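Side-chain contacts in alpha-L-arabinofuranosidase B (Aspergillus kawachii, PDB 6SXT), which hydrolytically removes terminal non-reducing alpha-L-arabinofuranosyl residues from arabinan, arabinoxylan and related plant polysaccharides, with a C-terminal domain that binds arabinose: residues A[344-349]-A[355-360]; A[337-342]-A[429-434]; A[240-245]-A[303-308]; A[225-230]-A[289-294]; A[408-411]-A[415-418]. One frame throughout, in Å; residues are numbered along the deposited sequence. Where two conformers were deposited one is given.

Interaction 1: A[344-349]-A[355-360]; sequences TTRYIA and VNTQVV. With SO4 (sulfate ion), chain R.
R346 reaches across to T357 side-on, the two side chains meeting at about a right angle. Its NE donates to T357 OG1 at 3.0 Å, close to the guanidinium plane, while NH1 donates to T357 O at 2.9 Å from above the carbonyl plane; one residue is thus held through both its hydroxyl and its backbone. The bend at chi3 (76°) turns the guanidinium back over the partner strand, so that V359 N lies over the centre of one face. At the edge formed by NH1 and NH2, each nitrogen binds an oxygen of a sulfate, probably from the crystallisation liquor, with NH1 to O3 at 3.0 Å. T357 OG1 sits between its own backbone N and carbonyl carbon (chi1 71°), where NE can reach it. On the opposite face of the hairpin Y347 leans against V360, CD1 to CB 4.0 Å, and its OH is hydrogen-bonded to E478 OE1. On the T357 face I348 CG2 packs on V355 CG1 at 3.8 Å. Between these side chains the antiparallel backbone is closed by the hydrogen-bonded pairs Y347–Q358 and A349–N356, with A349 N to N356 O at 2.8 Å and almost straight. The hairpin 346-351/354-359 belongs to the arabinose-binding beta-trefoil; strand 333-338 packs against Y347, I348 and T357, helix 366-371 covers Q358 and V360, and strand 451-455 brings the substrate-binding L452 against T357.

Interaction 2: A[337-342]-A[429-434]; sequences RVTTPG and NGEGTS. With NAG (2-acetamido-2-deoxy-beta-D-glucopyranose), chain D.
T339 OG1 is held by two groups: N429 ND2 donates to it at 3.0 Å, in the plane of the amide, and it is also hydrogen-bonded to S474 O. This joins two loops of the beta-trefoil arabinose-binding domain, one following strand 333-338 and the other leading into strand 433-437. N429 forms an Asx turn, its OD1 accepting from E431 N at 2.8 Å; OD1 thus shapes the turn while ND2 crosses to the threonine, with N471 OD1 as a further partner. Held at both OD1 and ND2, the amide is probably fixed in rotation. E431 and T339 run antiparallel alongside each other, with E431 CB 3.8 Å from T339 CG2 and OE1 3.6 Å from T339 CB. The carboxylate does not reach R337, whose NH2 stays 5.1 Å from OE1; water-mediated links between the two have a weak leg each, and R337 NE instead forms a salt bridge with E478. Beside the turn, an N-acetylglucosamine of a protein-attached glycan approaches N429 and G430, the latter with a positive phi. One water donates both to T339 O at 2.6 Å and to E431 OE1 at 2.8 Å, tying the threonine's backbone to the carboxylate.

Interaction 3: A[240-245]-A[303-308]; sequences AIRGAN and DTENSV
R242 meets E305 in a salt bridge, NH1 to OE1 at 2.9 Å, with the oxygen near the guanidinium plane. The carboxylate is met on its anti side, 33° out of its own plane, and the same OE1 also pairs with K233, so two cations share one buried oxygen and would be expected to favour its ionised form. R242 CD also comes within 3.3 Å of E305 OE1. Hydrogen bonds to a neutral amide complete the grip. NH2 donates to N306 OD1 at 2.9 Å, in the carbonyl plane and on a lone pair, while NH1 adds a weak bond to that oxygen at 3.3 Å. The N306 amide stands at 61° to the guanidinium. Outside the two segments, NE is held by T253 OG1 and NH1 by D302 O. Apolar packing comes from L251, which lies against all three residues. The arrangement is helix-on-sheet packing in the concanavalin-like catalytic domain, where an arginine from strand 238-245 reaches neighbouring residues of helix 302-315.

Interaction 4: A[225-230]-A[289-294]; sequences YRFVTA and TFYEGV. With ACT (acetate ion), chain H.
Y291 has the most surface buried here, its ring packing obliquely on F227 while its hydroxyl meets the guanidinium of R226 edge-on. That hydroxyl accepts from R226 NH1 at 3.1 Å, with OH close to the guanidinium plane and NH1 at the edge of the ring. The two flat groups are turned only 20° from each other although the side chains cross at about a right angle. A water bridges the pair, lying 3.0 Å from R226 NH2 and 2.7 Å from Y291 OH. F227 comes against Y291 obliquely, centroids 5.4 Å apart and planes at 53°. The CD1–CE1 side of F227 meets CE2 and CZ of Y291, with CE1 to CZ at 3.7 Å. F227 also carries R226 NH1 above one face, 3.5 Å from the ring plane and offset toward the rim. R226 gets there by a bend at chi2 (58°), which folds the chain back so that NH1 lies over the ring of the next residue. The edge formed by NE and NH2 holds an acetate, probably from the crystallisation liquor: each nitrogen donates to one oxygen, NE to OXT at 2.9 Å and nearly straight. Strand 145-152 lies between strands 227-235 and 288-296 in the antiparallel sheet of the catalytic domain, so these side chains reach across it; V112 of strand 111-114 and Y317 also pack on F227 and Y291.

Interaction 5: A[408-411]-A[415-418]; sequences NAND and QFHE. With SO4 (sulfate ion), chain F; EDO (1,2-ethanediol), chain B.
F416 lays its ring against the strand end and loop 408-411, and from CB outward the partners run from D411 back to N408. CB lies 3.2 Å from D411 OD1, which is itself hydrogen-bonded to T413 OG1, and CG still lies near that OD1. With CG anti to the backbone N (chi1 -175°), the ring is carried from the helix toward the end of strand 404-409. CD1 meets N410 OD1 at 3.6 Å, and CE1 touches N410 CA and CB. Along the other edge of the ring, CD2 and CE2 approach A409 O obliquely, CE2 to 3.3 Å, while CZ, at the tip, faces N408 O at 3.4 Å near the ring plane. The face carries a CH-pi contact: N410 CA stands 3.7 Å from the ring centroid, 16° off the normal, with D411 N over the same face. The N410 amide plane is turned only 21° from the ring plane, its OD1 bonded to G412 N. A water joins N410 ND2, at 2.9 Å, to H417 NE2, at 2.7 Å. At the strand end a sulfate, probably from the crystallisation liquor, takes a bond from A409 N to its O4 at 2.8 Å. The contact closes the short connection from strand 404-409 to helix 414-419 in the beta-trefoil domain; strand 396-401, the partner of 404-409, also lines F416 through Y397 and R399, and the helix includes the substrate-binding D419.

The five contacts fall into two groups, one in each domain. Interactions 3 and 4 come first along the chain and lie in the catalytic domain, centres about 12 Å apart; their segments alternate, and strands 227-235 and 238-245 are neighbours in one sheet, joined by a backbone hydrogen bond from T229 N to A244 O. Interactions 1, 2 and 5 lie in the arabinose-binding domain. The centres of interactions 1 and 2 are also about 12 Å apart, and they touch where strand 333-338 meets strand 346-351; both interactions 1 and 5 fall between the two segments of interaction 2. Interactions 4 and 5 have centres about 27 Å apart, interactions 1 and 3 about 54 Å. The contacts thus pack the two domains internally, and none of them bridges the two.

Interaction 1: A[344-349]-A[355-360]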
# COMPACT_ATOMS: atom_id res chain seq x y z
N THR A 344 -27.51 -18.42 -9.52
CA THR A 344 -27.22 -19.12 -8.26
C THR A 344 -26.95 -20.63 -8.46
O THR A 344 -26.61 -21.25 -7.46
CB THR A 344 -28.31 -18.89 -7.20
OG1 THR A 344 -29.55 -19.39 -7.69
CG2 THR A 344 -28.52 -17.43 -6.86
N THR A 345 -27.12 -21.18 -9.67
CA THR A 345 -26.75 -22.60 -9.93
C THR A 345 -25.36 -22.66 -10.57
O THR A 345 -24.88 -23.76 -10.87
CB THR A 345 -27.78 -23.33 -10.82
OG1 THR A 345 -27.77 -22.71 -12.10
CG2 THR A 345 -29.17 -23.23 -10.23
N ARG A 346 -24.67 -21.52 -10.70
CA ARG A 346 -23.33 -21.47 -11.32
C ARG A 346 -22.25 -21.52 -10.25
O ARG A 346 -22.45 -21.04 -9.10
CB ARG A 346 -23.11 -20.26 -12.21
CG ARG A 346 -24.22 -20.04 -13.23
CD ARG A 346 -23.98 -18.90 -14.16
NE ARG A 346 -23.00 -19.16 -15.19
CZ ARG A 346 -23.31 -19.67 -16.40
NH1 ARG A 346 -22.38 -19.89 -17.28
NH2 ARG A 346 -24.57 -19.93 -16.69
N TYR A 347 -21.11 -22.05 -10.61
CA TYR A 347 -19.92 -22.22 -9.77
C TYR A 347 -18.70 -21.69 -10.51
O TYR A 347 -18.66 -21.65 -11.76
CB TYR A 347 -19.67 -23.69 -9.43
CG TYR A 347 -20.67 -24.25 -8.46
CD1 TYR A 347 -21.92 -24.65 -8.93
CD2 TYR A 347 -20.38 -24.44 -7.13
CE1 TYR A 347 -22.87 -25.17 -8.09
CE2 TYR A 347 -21.33 -24.96 -6.26
CZ TYR A 347 -22.56 -25.39 -6.77
OH TYR A 347 -23.50 -25.88 -5.90
N ILE A 348 -17.68 -21.25 -9.74
CA ILE A 348 -16.40 -20.82 -10.34
C ILE A 348 -15.72 -22.07 -10.91
O ILE A 348 -15.44 -23.03 -10.17
CB ILE A 348 -15.48 -20.12 -9.31
CG1 ILE A 348 -16.21 -18.91 -8.71
CG2 ILE A 348 -14.16 -19.75 -9.98
CD1 ILE A 348 -15.35 -18.05 -7.80
N ALA A 349 -15.47 -21.99 -12.19
CA ALA A 349 -14.83 -23.10 -12.90
C ALA A 349 -13.78 -22.54 -13.83
O ALA A 349 -13.38 -21.34 -13.74
CB ALA A 349 -15.90 -23.89 -13.64
N VAL A 355 -10.81 -18.44 -16.28
CA VAL A 355 -11.68 -18.70 -15.11
C VAL A 355 -13.06 -18.10 -15.37
O VAL A 355 -13.18 -16.92 -15.82
CB VAL A 355 -11.01 -18.13 -13.83
CG1 VAL A 355 -11.87 -18.42 -12.64
CG2 VAL A 355 -9.60 -18.66 -13.68
N ASN A 356 -14.10 -18.88 -15.16
CA ASN A 356 -15.47 -18.53 -15.55
C ASN A 356 -16.46 -19.05 -14.54
O ASN A 356 -16.08 -19.67 -13.54
CB ASN A 356 -15.76 -18.96 -17.01
CG ASN A 356 -15.46 -20.42 -17.32
OD1 ASN A 356 -15.09 -20.69 -18.49
ND2 ASN A 356 -15.65 -21.29 -16.36
N THR A 357 -17.76 -18.81 -14.79
CA THR A 357 -18.79 -19.50 -14.02
C THR A 357 -19.57 -20.39 -15.01
O THR A 357 -19.76 -19.96 -16.15
CB THR A 357 -19.70 -18.58 -13.23
OG1 THR A 357 -20.54 -17.89 -14.16
CG2 THR A 357 -18.90 -17.58 -12.39
N GLN A 358 -19.96 -21.52 -14.49
CA GLN A 358 -20.75 -22.52 -15.22
C GLN A 358 -21.73 -23.17 -14.25
O GLN A 358 -21.44 -23.38 -13.06
CB GLN A 358 -19.78 -23.54 -15.83
CG GLN A 358 -18.87 -22.94 -16.87
CD GLN A 358 -18.02 -23.99 -17.57
OE1 GLN A 358 -18.56 -24.91 -18.20
NE2 GLN A 358 -16.71 -23.87 -17.48
N VAL A 359 -22.86 -23.60 -14.79
CA VAL A 359 -23.80 -24.47 -14.08
C VAL A 359 -23.07 -25.79 -13.87
O VAL A 359 -22.54 -26.37 -14.84
CB VAL A 359 -25.12 -24.68 -14.87
CG1 VAL A 359 -26.01 -25.68 -14.16
CG2 VAL A 359 -25.84 -23.38 -15.16
N VAL A 360 -23.03 -26.22 -12.64
CA VAL A 360 -22.43 -27.50 -12.25
C VAL A 360 -23.41 -28.19 -11.32
O VAL A 360 -23.89 -27.57 -10.34
CB VAL A 360 -21.02 -27.39 -11.64
CG1 VAL A 360 -20.41 -28.77 -11.47
CG2 VAL A 360 -20.12 -26.49 -12.47
S SO4 R . -24.41 -20.89 -20.22
O1 SO4 R . -24.75 -21.49 -21.48
O2 SO4 R . -24.97 -21.69 -19.15
O3 SO4 R . -22.95 -20.82 -20.10
O4 SO4 R . -24.98 -19.56 -20.16
O HOH W 1 -26.02 -26.13 -10.01

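Interaction 2: A[337-342]-A[429-434]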
# COMPACT_ATOMS: atom_id res chain seq x y z
N ARG A 337 -19.82 -21.22 -5.09
CA ARG A 337 -21.12 -21.04 -5.76
C ARG A 337 -21.50 -19.57 -5.87
O ARG A 337 -21.35 -18.85 -4.85
CB ARG A 337 -22.22 -21.78 -5.01
CG ARG A 337 -23.53 -21.80 -5.81
CD ARG A 337 -24.62 -22.65 -5.18
NE ARG A 337 -24.93 -22.22 -3.83
CZ ARG A 337 -25.67 -21.16 -3.52
NH1 ARG A 337 -26.20 -20.40 -4.45
NH2 ARG A 337 -25.90 -20.88 -2.25
N VAL A 338 -21.89 -19.15 -7.05
CA VAL A 338 -22.41 -17.79 -7.33
C VAL A 338 -23.66 -17.53 -6.50
O VAL A 338 -24.51 -18.45 -6.33
CB VAL A 338 -22.66 -17.63 -8.82
CG1 VAL A 338 -23.38 -16.36 -9.14
CG2 VAL A 338 -21.37 -17.68 -9.61
N THR A 339 -23.80 -16.31 -5.96
CA THR A 339 -24.95 -15.97 -5.09
C THR A 339 -25.81 -14.91 -5.75
O THR A 339 -26.88 -14.62 -5.20
CB THR A 339 -24.53 -15.56 -3.67
OG1 THR A 339 -23.86 -14.29 -3.78
CG2 THR A 339 -23.69 -16.60 -3.00
N THR A 340 -25.42 -14.38 -6.88
CA THR A 340 -26.14 -13.33 -7.59
C THR A 340 -27.46 -13.93 -8.07
O THR A 340 -27.45 -14.93 -8.81
CB THR A 340 -25.35 -12.81 -8.77
OG1 THR A 340 -24.08 -12.30 -8.30
CG2 THR A 340 -26.11 -11.75 -9.52
N PRO A 341 -28.60 -13.33 -7.72
CA PRO A 341 -29.89 -13.84 -8.20
C PRO A 341 -29.88 -13.95 -9.73
O PRO A 341 -29.47 -13.02 -10.47
CB PRO A 341 -30.92 -12.80 -7.68
CG PRO A 341 -30.23 -12.28 -6.42
CD PRO A 341 -28.77 -12.17 -6.82
N GLY A 342 -30.37 -15.10 -10.21
CA GLY A 342 -30.38 -15.41 -11.66
C GLY A 342 -29.20 -16.26 -12.08
O GLY A 342 -29.18 -16.65 -13.25
N ASN A 429 -22.53 -9.47 0.64
CA ASN A 429 -23.99 -9.66 0.74
C ASN A 429 -24.37 -10.62 1.85
O ASN A 429 -25.54 -11.01 1.91
CB ASN A 429 -24.55 -10.08 -0.63
CG ASN A 429 -24.21 -11.50 -0.99
OD1 ASN A 429 -23.56 -12.18 -0.19
ND2 ASN A 429 -24.64 -11.90 -2.18
N GLY A 430 -23.45 -11.06 2.70
CA GLY A 430 -23.71 -12.00 3.80
C GLY A 430 -23.84 -13.46 3.38
O GLY A 430 -24.03 -14.26 4.25
N GLU A 431 -23.60 -13.79 2.11
CA GLU A 431 -23.71 -15.20 1.65
C GLU A 431 -22.30 -15.72 1.34
O GLU A 431 -21.88 -15.62 0.18
CB GLU A 431 -24.62 -15.26 0.44
CG GLU A 431 -26.03 -14.72 0.66
CD GLU A 431 -26.96 -14.92 -0.55
OE1 GLU A 431 -26.97 -16.04 -1.08
OE2 GLU A 431 -27.64 -13.98 -0.94
N GLY A 432 -21.64 -16.26 2.35
CA GLY A 432 -20.32 -16.91 2.22
C GLY A 432 -19.18 -15.93 2.32
O GLY A 432 -19.01 -15.27 3.38
N THR A 433 -18.32 -15.91 1.30
CA THR A 433 -17.03 -15.22 1.34
C THR A 433 -16.94 -14.28 0.15
O THR A 433 -17.49 -14.54 -0.91
CB THR A 433 -15.86 -16.21 1.34
OG1 THR A 433 -14.68 -15.48 1.68
CG2 THR A 433 -15.70 -16.87 -0.02
N SER A 434 -16.20 -13.19 0.32
CA SER A 434 -15.67 -12.39 -0.78
C SER A 434 -14.16 -12.62 -0.78
O SER A 434 -13.55 -12.59 0.31
CB SER A 434 -16.03 -10.93 -0.69
OG SER A 434 -17.47 -10.78 -0.72
C1 NAG D . -23.26 -7.56 5.57
C2 NAG D . -24.54 -8.38 5.45
C3 NAG D . -24.71 -9.30 6.66
C4 NAG D . -23.43 -10.12 6.91
C5 NAG D . -22.16 -9.28 6.79
C6 NAG D . -20.88 -10.16 6.76
C7 NAG D . -26.19 -7.23 4.03
C8 NAG D . -27.31 -6.25 3.97
N2 NAG D . -25.69 -7.50 5.25
O3 NAG D . -25.86 -10.20 6.51
O4 NAG D . -23.50 -10.81 8.16
O5 NAG D . -22.13 -8.46 5.61
O6 NAG D . -20.97 -11.12 5.67
O7 NAG D . -25.75 -7.77 3.01
O HOH W 2 -26.57 -18.29 -0.30
O HOH W 3 -27.94 -18.40 -3.35
O HOH W 4 -28.37 -15.97 -3.49

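Interaction 3: A[240-245]-A[303-308]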
# COMPACT_ATOMS: atom_id res chain seq x y z
N ALA A 240 21.35 12.43 4.84
CA ALA A 240 21.54 11.16 5.57
C ALA A 240 20.37 10.21 5.35
O ALA A 240 19.23 10.65 5.09
CB ALA A 240 21.67 11.42 7.03
N ILE A 241 20.68 8.93 5.44
CA ILE A 241 19.71 7.81 5.47
C ILE A 241 19.92 7.12 6.79
O ILE A 241 21.03 6.65 7.04
CB ILE A 241 19.91 6.80 4.35
CG1 ILE A 241 19.78 7.45 2.96
CG2 ILE A 241 19.02 5.59 4.54
CD1 ILE A 241 20.22 6.56 1.85
N ARG A 242 18.84 6.94 7.54
CA ARG A 242 18.87 6.12 8.76
C ARG A 242 17.70 5.15 8.72
O ARG A 242 16.65 5.50 8.15
CB ARG A 242 18.79 7.03 9.98
CG ARG A 242 19.89 8.07 10.03
CD ARG A 242 19.87 8.92 11.28
NE ARG A 242 20.34 8.18 12.45
CZ ARG A 242 19.98 8.42 13.70
NH1 ARG A 242 19.11 9.35 14.02
NH2 ARG A 242 20.52 7.68 14.65
N GLY A 243 17.86 3.98 9.29
CA GLY A 243 16.84 2.94 9.24
C GLY A 243 16.79 2.22 10.57
O GLY A 243 17.80 2.05 11.25
N ALA A 244 15.63 1.71 10.88
CA ALA A 244 15.39 0.91 12.11
C ALA A 244 14.29 -0.08 11.84
O ALA A 244 13.46 0.11 10.93
CB ALA A 244 14.97 1.76 13.27
N ASN A 245 14.26 -1.13 12.68
CA ASN A 245 13.04 -1.94 12.90
C ASN A 245 12.08 -1.08 13.70
O ASN A 245 12.38 -0.70 14.80
CB ASN A 245 13.44 -3.19 13.68
CG ASN A 245 12.27 -4.15 13.83
OD1 ASN A 245 11.12 -3.77 13.61
ND2 ASN A 245 12.57 -5.36 14.31
N ASP A 303 19.75 12.87 17.78
CA ASP A 303 19.07 12.69 19.09
C ASP A 303 17.56 12.82 18.90
O ASP A 303 16.82 12.01 19.46
CB ASP A 303 19.52 13.73 20.11
CG ASP A 303 18.98 13.46 21.50
OD1 ASP A 303 19.40 12.45 22.11
OD2 ASP A 303 18.16 14.28 21.98
N THR A 304 17.13 13.81 18.16
CA THR A 304 15.67 14.05 17.94
C THR A 304 15.10 12.82 17.25
O THR A 304 14.09 12.29 17.68
CB THR A 304 15.46 15.29 17.11
OG1 THR A 304 15.86 16.43 17.88
CG2 THR A 304 14.05 15.47 16.61
N GLU A 305 15.73 12.37 16.17
CA GLU A 305 15.27 11.16 15.48
C GLU A 305 15.28 9.93 16.38
O GLU A 305 14.36 9.12 16.30
CB GLU A 305 16.12 10.92 14.25
CG GLU A 305 15.87 11.95 13.18
CD GLU A 305 16.86 11.81 12.04
OE1 GLU A 305 18.05 11.46 12.33
OE2 GLU A 305 16.47 12.03 10.87
N ASN A 306 16.30 9.78 17.22
CA ASN A 306 16.34 8.63 18.13
C ASN A 306 15.12 8.66 19.07
O ASN A 306 14.58 7.60 19.34
CB ASN A 306 17.63 8.65 18.94
CG ASN A 306 18.89 8.41 18.11
OD1 ASN A 306 18.83 7.86 16.99
ND2 ASN A 306 20.05 8.78 18.69
N SER A 307 14.74 9.82 19.52
CA SER A 307 13.57 9.98 20.43
C SER A 307 12.31 9.60 19.65
O SER A 307 11.41 8.96 20.21
CB SER A 307 13.47 11.35 21.03
OG SER A 307 14.54 11.51 21.98
N VAL A 308 12.20 10.06 18.41
CA VAL A 308 11.06 9.67 17.52
C VAL A 308 11.00 8.15 17.38
O VAL A 308 9.93 7.53 17.50
CB VAL A 308 11.17 10.37 16.16
CG1 VAL A 308 10.14 9.81 15.19
CG2 VAL A 308 10.99 11.87 16.34

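Interaction 4: A[225-230]-A[289-294]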
# COMPACT_ATOMS: atom_id res chain seq x y z
N TYR A 225 13.02 -5.93 7.87
CA TYR A 225 11.98 -5.71 8.89
C TYR A 225 10.61 -5.61 8.29
O TYR A 225 10.33 -4.92 7.30
CB TYR A 225 12.28 -4.46 9.69
CG TYR A 225 13.70 -4.32 10.17
CD1 TYR A 225 14.34 -5.28 10.91
CD2 TYR A 225 14.35 -3.16 9.82
CE1 TYR A 225 15.67 -5.06 11.31
CE2 TYR A 225 15.64 -2.91 10.24
CZ TYR A 225 16.28 -3.86 10.99
OH TYR A 225 17.57 -3.49 11.32
N ARG A 226 9.65 -6.25 8.95
CA ARG A 226 8.25 -6.14 8.55
C ARG A 226 7.74 -4.69 8.71
O ARG A 226 6.96 -4.24 7.87
CB ARG A 226 7.38 -7.11 9.35
CG ARG A 226 5.90 -6.96 9.06
CD ARG A 226 5.52 -7.13 7.60
NE ARG A 226 4.09 -7.07 7.34
CZ ARG A 226 3.36 -5.95 7.38
NH1 ARG A 226 3.96 -4.79 7.64
NH2 ARG A 226 2.04 -6.04 7.22
N PHE A 227 8.13 -4.01 9.75
CA PHE A 227 7.85 -2.58 9.93
C PHE A 227 9.20 -1.88 9.97
O PHE A 227 10.05 -2.17 10.86
CB PHE A 227 7.08 -2.31 11.22
CG PHE A 227 5.73 -2.97 11.22
CD1 PHE A 227 4.64 -2.35 10.64
CD2 PHE A 227 5.55 -4.17 11.88
CE1 PHE A 227 3.41 -2.99 10.63
CE2 PHE A 227 4.31 -4.79 11.91
CZ PHE A 227 3.26 -4.20 11.27
N VAL A 228 9.43 -0.98 9.02
CA VAL A 228 10.71 -0.27 8.90
C VAL A 228 10.49 1.20 9.18
O VAL A 228 9.56 1.81 8.63
CB VAL A 228 11.42 -0.55 7.57
CG1 VAL A 228 10.62 -0.16 6.38
CG2 VAL A 228 12.79 0.14 7.55
N THR A 229 11.35 1.78 10.02
CA THR A 229 11.43 3.24 10.15
C THR A 229 12.49 3.73 9.18
O THR A 229 13.65 3.35 9.34
CB THR A 229 11.80 3.72 11.54
OG1 THR A 229 10.85 3.16 12.46
CG2 THR A 229 11.75 5.22 11.62
N ALA A 230 12.10 4.55 8.21
CA ALA A 230 13.07 5.20 7.30
C ALA A 230 13.14 6.65 7.70
O ALA A 230 12.08 7.33 7.64
CB ALA A 230 12.60 5.04 5.88
N THR A 289 3.54 0.13 1.42
CA THR A 289 2.56 0.45 2.43
C THR A 289 3.11 1.53 3.35
O THR A 289 4.23 1.36 3.87
CB THR A 289 2.20 -0.76 3.31
OG1 THR A 289 1.64 -1.78 2.48
CG2 THR A 289 1.20 -0.42 4.39
N PHE A 290 2.31 2.54 3.58
CA PHE A 290 2.63 3.69 4.46
C PHE A 290 1.73 3.66 5.68
O PHE A 290 0.49 3.55 5.54
CB PHE A 290 2.42 4.98 3.68
CG PHE A 290 2.62 6.27 4.44
CD1 PHE A 290 3.83 6.92 4.42
CD2 PHE A 290 1.56 6.86 5.11
CE1 PHE A 290 4.02 8.15 5.04
CE2 PHE A 290 1.75 8.09 5.76
CZ PHE A 290 2.98 8.73 5.71
N TYR A 291 2.33 3.75 6.86
CA TYR A 291 1.54 3.79 8.12
C TYR A 291 1.53 5.21 8.72
O TYR A 291 0.49 5.65 9.25
CB TYR A 291 2.14 2.79 9.12
CG TYR A 291 2.02 1.36 8.65
CD1 TYR A 291 0.82 0.67 8.62
CD2 TYR A 291 3.14 0.67 8.21
CE1 TYR A 291 0.72 -0.64 8.19
CE2 TYR A 291 3.04 -0.62 7.78
CZ TYR A 291 1.86 -1.29 7.77
OH TYR A 291 1.78 -2.61 7.36
N GLU A 292 2.68 5.87 8.78
CA GLU A 292 2.81 7.21 9.35
C GLU A 292 4.07 7.86 8.79
O GLU A 292 4.99 7.13 8.38
CB GLU A 292 2.87 7.19 10.89
CG GLU A 292 4.06 6.43 11.46
CD GLU A 292 4.09 6.41 12.99
OE1 GLU A 292 3.26 5.68 13.54
OE2 GLU A 292 4.85 7.19 13.58
N GLY A 293 4.09 9.17 8.80
CA GLY A 293 5.31 9.87 8.39
C GLY A 293 5.13 11.36 8.53
O GLY A 293 4.00 11.85 8.67
N VAL A 294 6.25 12.06 8.45
CA VAL A 294 6.26 13.52 8.57
C VAL A 294 7.32 14.10 7.64
O VAL A 294 8.26 13.41 7.27
CB VAL A 294 6.48 14.01 9.99
CG1 VAL A 294 5.60 13.36 11.04
CG2 VAL A 294 7.95 13.94 10.37
C ACT H . 1.60 -9.69 6.85
O ACT H . 0.74 -8.60 6.66
OXT ACT H . 2.99 -9.71 6.83
CH3 ACT H . 0.90 -10.99 7.32
O HOH W 5 -0.39 -4.29 7.34

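Interaction 5: A[408-411]-A[415-418]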
# COMPACT_ATOMS: atom_id res chain seq x y z
N ASN A 408 -3.09 -20.30 -14.20
CA ASN A 408 -1.72 -20.35 -14.72
C ASN A 408 -0.85 -21.14 -13.77
O ASN A 408 -1.11 -21.22 -12.53
CB ASN A 408 -1.11 -18.96 -14.96
CG ASN A 408 -1.74 -18.11 -16.03
OD1 ASN A 408 -1.68 -16.87 -15.97
ND2 ASN A 408 -2.32 -18.68 -17.10
N ALA A 409 0.19 -21.75 -14.31
CA ALA A 409 1.14 -22.52 -13.52
C ALA A 409 2.00 -21.57 -12.65
O ALA A 409 2.53 -20.59 -13.18
CB ALA A 409 2.02 -23.36 -14.42
N ASN A 410 2.19 -21.95 -11.42
CA ASN A 410 3.12 -21.25 -10.50
C ASN A 410 4.52 -21.35 -11.09
O ASN A 410 5.00 -22.46 -11.24
CB ASN A 410 3.06 -21.88 -9.14
CG ASN A 410 3.98 -21.24 -8.10
OD1 ASN A 410 4.52 -20.18 -8.35
ND2 ASN A 410 4.12 -21.94 -7.00
N ASP A 411 5.14 -20.21 -11.40
CA ASP A 411 6.51 -20.12 -11.96
C ASP A 411 7.53 -19.76 -10.86
O ASP A 411 8.68 -19.54 -11.21
CB ASP A 411 6.44 -19.18 -13.14
CG ASP A 411 6.22 -17.72 -12.72
OD1 ASP A 411 6.16 -17.49 -11.49
OD2 ASP A 411 5.99 -16.91 -13.62
N GLN A 415 6.16 -12.11 -8.36
CA GLN A 415 5.01 -11.54 -9.06
C GLN A 415 3.83 -12.54 -9.15
O GLN A 415 2.67 -12.19 -8.85
CB GLN A 415 5.38 -11.07 -10.46
CG GLN A 415 4.34 -10.15 -11.05
CD GLN A 415 4.09 -8.94 -10.17
OE1 GLN A 415 4.99 -8.16 -9.89
NE2 GLN A 415 2.87 -8.80 -9.67
N PHE A 416 4.08 -13.77 -9.57
CA PHE A 416 3.01 -14.78 -9.60
C PHE A 416 2.40 -14.96 -8.22
O PHE A 416 1.17 -14.97 -8.07
CB PHE A 416 3.56 -16.13 -10.10
CG PHE A 416 2.48 -17.15 -10.25
CD1 PHE A 416 1.97 -17.83 -9.17
CD2 PHE A 416 1.89 -17.31 -11.50
CE1 PHE A 416 0.92 -18.72 -9.34
CE2 PHE A 416 0.83 -18.17 -11.67
CZ PHE A 416 0.37 -18.87 -10.58
N HIS A 417 3.23 -15.13 -7.21
CA HIS A 417 2.78 -15.34 -5.82
C HIS A 417 1.80 -14.23 -5.43
O HIS A 417 0.72 -14.52 -4.88
CB HIS A 417 3.93 -15.38 -4.83
CG HIS A 417 4.84 -16.57 -4.98
ND1 HIS A 417 6.03 -16.64 -4.31
CD2 HIS A 417 4.73 -17.71 -5.72
CE1 HIS A 417 6.63 -17.80 -4.58
NE2 HIS A 417 5.89 -18.47 -5.44
N GLU A 418 2.21 -13.00 -5.70
CA GLU A 418 1.37 -11.82 -5.32
C GLU A 418 0.06 -11.82 -6.10
O GLU A 418 -1.01 -11.55 -5.50
CB GLU A 418 2.14 -10.52 -5.54
CG GLU A 418 3.34 -10.39 -4.60
CD GLU A 418 4.06 -9.05 -4.56
OE1 GLU A 418 3.95 -8.28 -5.50
OE2 GLU A 418 4.80 -8.87 -3.59
S SO4 F . 0.18 -21.79 -17.96
O1 SO4 F . 0.39 -23.14 -17.57
O2 SO4 F . -1.18 -21.52 -18.22
O3 SO4 F . 0.85 -21.53 -19.19
O4 SO4 F . 0.71 -20.91 -16.92
C1 EDO B . 9.02 -23.47 -9.55
O1 EDO B . 9.20 -22.96 -10.84
C2 EDO B . 7.67 -24.05 -9.38
O2 EDO B . 7.39 -24.40 -8.04
O HOH W 6 6.28 -21.13 -5.20